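Local coordinates for protein endo-1,3-beta-glucanase (Streptomyces sioyaensis, PDB 3DGT) that probably hydrolyses internal 1,3-beta-glucosidic bonds of beta-glucans, as the family 16 glycoside hydrolase catalytic domain of a longer protein, at residues 103-108 and 188-193. Numbering follows the deposited sequence.
Sequences EARLQM and SGFHTY. Unlike the reference sequence in segment 188-193: Phe190 (reference Leu).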
ATOM      1  N   GLU A 103       8.744   0.790  -4.594  1.00 11.26           N
ATOM      2  CA  GLU A 103       8.224   2.043  -5.137  1.00 11.56           C
ATOM      3  C   GLU A 103       7.034   1.816  -6.036  1.00 11.12           C
ATOM      4  O   GLU A 103       6.996   0.859  -6.798  1.00 11.10           O
ATOM      5  CB  GLU A 103       9.327   2.725  -5.942  1.00 11.78           C
ATOM      6  CG  GLU A 103       8.961   4.055  -6.556  1.00 13.38           C
ATOM      7  CD  GLU A 103      10.186   4.775  -7.079  1.00 12.57           C
ATOM      8  OE1 GLU A 103      10.961   5.291  -6.243  1.00 13.45           O
ATOM      9  OE2 GLU A 103      10.390   4.805  -8.319  1.00 13.66           O
ATOM     10  N   ALA A 104       6.067   2.720  -5.948  1.00 10.94           N
ATOM     11  CA  ALA A 104       4.978   2.757  -6.918  1.00 11.12           C
ATOM     12  C   ALA A 104       4.762   4.178  -7.377  1.00 11.10           C
ATOM     13  O   ALA A 104       4.890   5.116  -6.594  1.00 12.19           O
ATOM     14  CB  ALA A 104       3.691   2.195  -6.341  1.00 12.23           C
ATOM     15  N   ARG A 105       4.443   4.339  -8.651  1.00 10.83           N
ATOM     16  CA  ARG A 105       4.056   5.634  -9.177  1.00 10.91           C
ATOM     17  C   ARG A 105       2.574   5.533  -9.457  1.00 10.78           C
ATOM     18  O   ARG A 105       2.132   4.643 -10.197  1.00 10.68           O
ATOM     19  CB  ARG A 105       4.852   5.976 -10.433  1.00 10.41           C
ATOM     20  CG  ARG A 105       4.464   7.296 -11.084  1.00 11.52           C
ATOM     21  CD  ARG A 105       5.448   7.660 -12.184  1.00 11.07           C
ATOM     22  NE  ARG A 105       5.181   8.985 -12.748  1.00 11.16           N
ATOM     23  CZ  ARG A 105       4.624   9.210 -13.935  1.00 10.20           C
ATOM     24  NH1 ARG A 105       4.265   8.205 -14.731  1.00 11.54           N
ATOM     25  NH2 ARG A 105       4.428  10.463 -14.330  1.00 12.35           N
ATOM     26  N   LEU A 106       1.799   6.415  -8.825  1.00 10.65           N
ATOM     27  CA  LEU A 106       0.345   6.299  -8.869  1.00 11.21           C
ATOM     28  C   LEU A 106      -0.352   7.640  -8.694  1.00 11.27           C
ATOM     29  O   LEU A 106       0.209   8.587  -8.111  1.00 11.10           O
ATOM     30  CB  LEU A 106      -0.152   5.284  -7.817  1.00 11.91           C
ATOM     31  CG  LEU A 106       0.097   5.601  -6.334  1.00 12.03           C
ATOM     32  CD1 LEU A 106      -1.037   6.446  -5.748  1.00 13.01           C
ATOM     33  CD2 LEU A 106       0.288   4.322  -5.523  1.00 12.20           C
ATOM     34  N   GLN A 107      -1.587   7.688  -9.190  1.00 10.79           N
ATOM     35  CA  GLN A 107      -2.511   8.782  -8.951  1.00 11.26           C
ATOM     36  C   GLN A 107      -3.559   8.258  -7.985  1.00 11.34           C
ATOM     37  O   GLN A 107      -4.185   7.232  -8.236  1.00 11.93           O
ATOM     38  CB  GLN A 107      -3.198   9.186 -10.257  1.00 11.07           C
ATOM     39  CG  GLN A 107      -4.214  10.315 -10.099  1.00 10.70           C
ATOM     40  CD  GLN A 107      -4.976  10.607 -11.375  1.00 11.83           C
ATOM     41  OE1 GLN A 107      -4.961   9.812 -12.314  1.00 13.27           O
ATOM     42  NE2 GLN A 107      -5.649  11.752 -11.416  1.00 12.34           N
ATOM     43  N   MET A 108      -3.761   8.968  -6.881  1.00 11.70           N
ATOM     44  CA  MET A 108      -4.851   8.622  -5.970  1.00 11.52           C
ATOM     45  C   MET A 108      -6.198   8.891  -6.637  1.00 11.51           C
ATOM     46  O   MET A 108      -6.299   9.765  -7.501  1.00 11.77           O
ATOM     47  CB  MET A 108      -4.741   9.436  -4.689  1.00 11.34           C
ATOM     48  CG  MET A 108      -3.522   9.118  -3.849  1.00 12.35           C
ATOM     49  SD  MET A 108      -3.583  10.112  -2.367  1.00 11.83           S
ATOM     50  CE  MET A 108      -1.942   9.839  -1.674  1.00 12.50           C
ATOM     51  N   SER A 188      -4.474  14.751  -8.387  1.00 11.64           N
ATOM     52  CA  SER A 188      -4.451  15.364  -9.713  1.00 12.05           C
ATOM     53  C   SER A 188      -3.727  14.561 -10.791  1.00 12.14           C
ATOM     54  O   SER A 188      -3.999  14.736 -11.988  1.00 13.02           O
ATOM     55  CB  SER A 188      -3.839  16.760  -9.631  1.00 12.05           C
ATOM     56  OG  SER A 188      -2.449  16.716  -9.368  1.00 13.06           O
ATOM     57  N   GLY A 189      -2.804  13.700 -10.373  1.00 11.71           N
ATOM     58  CA  GLY A 189      -1.945  12.987 -11.317  1.00 11.47           C
ATOM     59  C   GLY A 189      -0.953  12.114 -10.582  1.00 11.20           C
ATOM     60  O   GLY A 189      -1.113  11.834  -9.387  1.00 11.34           O
ATOM     61  N   PHE A 190       0.076  11.686 -11.308  1.00 10.86           N
ATOM     62  CA  PHE A 190       1.050  10.748 -10.766  1.00 10.43           C
ATOM     63  C   PHE A 190       1.975  11.367  -9.736  1.00 11.02           C
ATOM     64  O   PHE A 190       2.406  12.509  -9.873  1.00 11.90           O
ATOM     65  CB  PHE A 190       1.882  10.131 -11.889  1.00 10.67           C
ATOM     66  CG  PHE A 190       1.107   9.213 -12.781  1.00 11.39           C
ATOM     67  CD1 PHE A 190       0.605   8.009 -12.299  1.00 10.59           C
ATOM     68  CD2 PHE A 190       0.897   9.538 -14.113  1.00 11.41           C
ATOM     69  CE1 PHE A 190      -0.113   7.149 -13.131  1.00 11.82           C
ATOM     70  CE2 PHE A 190       0.190   8.679 -14.957  1.00 11.98           C
ATOM     71  CZ  PHE A 190      -0.320   7.485 -14.458  1.00 12.05           C
ATOM     72  N   HIS A 191       2.278  10.567  -8.719  1.00 10.88           N
ATOM     73  CA  HIS A 191       3.353  10.830  -7.781  1.00 10.91           C
ATOM     74  C   HIS A 191       4.040   9.519  -7.494  1.00 11.29           C
ATOM     75  O   HIS A 191       3.476   8.454  -7.746  1.00 10.89           O
ATOM     76  CB  HIS A 191       2.802  11.449  -6.494  1.00 11.56           C
ATOM     77  CG  HIS A 191       2.348  12.860  -6.677  1.00 11.51           C
ATOM     78  ND1 HIS A 191       1.070  13.204  -7.069  1.00 13.01           N
ATOM     79  CD2 HIS A 191       3.031  14.019  -6.557  1.00  9.29           C
ATOM     80  CE1 HIS A 191       0.988  14.523  -7.169  1.00  9.54           C
ATOM     81  NE2 HIS A 191       2.162  15.038  -6.853  1.00 13.94           N
ATOM     82  N   THR A 192       5.267   9.597  -6.995  1.00 11.56           N
ATOM     83  CA  THR A 192       6.065   8.409  -6.709  1.00 12.37           C
ATOM     84  C   THR A 192       6.164   8.234  -5.202  1.00 12.55           C
ATOM     85  O   THR A 192       6.511   9.173  -4.492  1.00 14.12           O
ATOM     86  CB  THR A 192       7.468   8.561  -7.354  1.00 12.90           C
ATOM     87  OG1 THR A 192       7.300   8.806  -8.755  1.00 15.31           O
ATOM     88  CG2 THR A 192       8.324   7.350  -7.174  1.00 14.75           C
ATOM     89  N   TYR A 193       5.842   7.035  -4.723  1.00 11.49           N
ATOM     90  CA  TYR A 193       5.841   6.712  -3.295  1.00 10.90           C
ATOM     91  C   TYR A 193       6.850   5.610  -3.069  1.00 10.95           C
ATOM     92  O   TYR A 193       6.764   4.555  -3.692  1.00 10.45           O
ATOM     93  CB  TYR A 193       4.434   6.269  -2.862  1.00 10.92           C
ATOM     94  CG  TYR A 193       3.396   7.334  -3.140  1.00 11.04           C
ATOM     95  CD1 TYR A 193       2.737   7.388  -4.366  1.00  9.79           C
ATOM     96  CD2 TYR A 193       3.088   8.300  -2.189  1.00 10.57           C
ATOM     97  CE1 TYR A 193       1.815   8.379  -4.637  1.00 10.64           C
ATOM     98  CE2 TYR A 193       2.168   9.294  -2.451  1.00 12.19           C
ATOM     99  CZ  TYR A 193       1.528   9.318  -3.665  1.00 11.10           C
ATOM    100  OH  TYR A 193       0.609  10.311  -3.895  1.00 12.38           O
TER
HETATM  101  O   HOH W   1      -0.645  10.370  -6.256  1.00 12.37           O
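Two antiparallel neighbours in the beta-sandwich (jelly-roll) fold of family 16 glycoside hydrolases, strands 99-107 and 191-198, pair here through Ala104 with Tyr193 and Leu106 with His191, two hydrogen-bonded pairs flanking the non-hydrogen-bonded pair Arg105-Thr192. Tyr193 N approaches Ala104 O (2.8 Å) nearly in line with the C=O, whereas His191 N, 2.9 Å from Leu106 O, stands above that carbonyl plane. Leu106 O also accepts a hydrogen bond from a water oxygen 2.7 Å away, which is hydrogen-bonded to Tyr193 OH (2.7 Å) in the plane of the phenol ring. Leu106 CG, set between backbone N and carbonyl carbon (chi1 63°), lies 3.7 Å and CD1 3.6 Å from Tyr193 CE1, while Met108 CE approaches Tyr193 OH. On the face bearing Arg105 and Thr192, the extended Arg105 side chain lays its guanidinium over Phe190, the planes 29° apart; NH1 lies 3.6 Å above the plane of the Phe190 ring, offset toward its rim, and Phe190 CB covers one guanidinium face. NH1 also forms a salt bridge with Asp269, a ligand of the bound magnesium ion. An alanine in place of Arg105 would probably leave the Phe190 ring without the guanidinium over its rim and Asp269 without this counter-charge. Strand 266-276 pairs with the other edge of 99-107, strand 205-210 continues the sheet beyond 191-198, and Met146 of strand 146-147 packs on Leu106, Met108 and Tyr193.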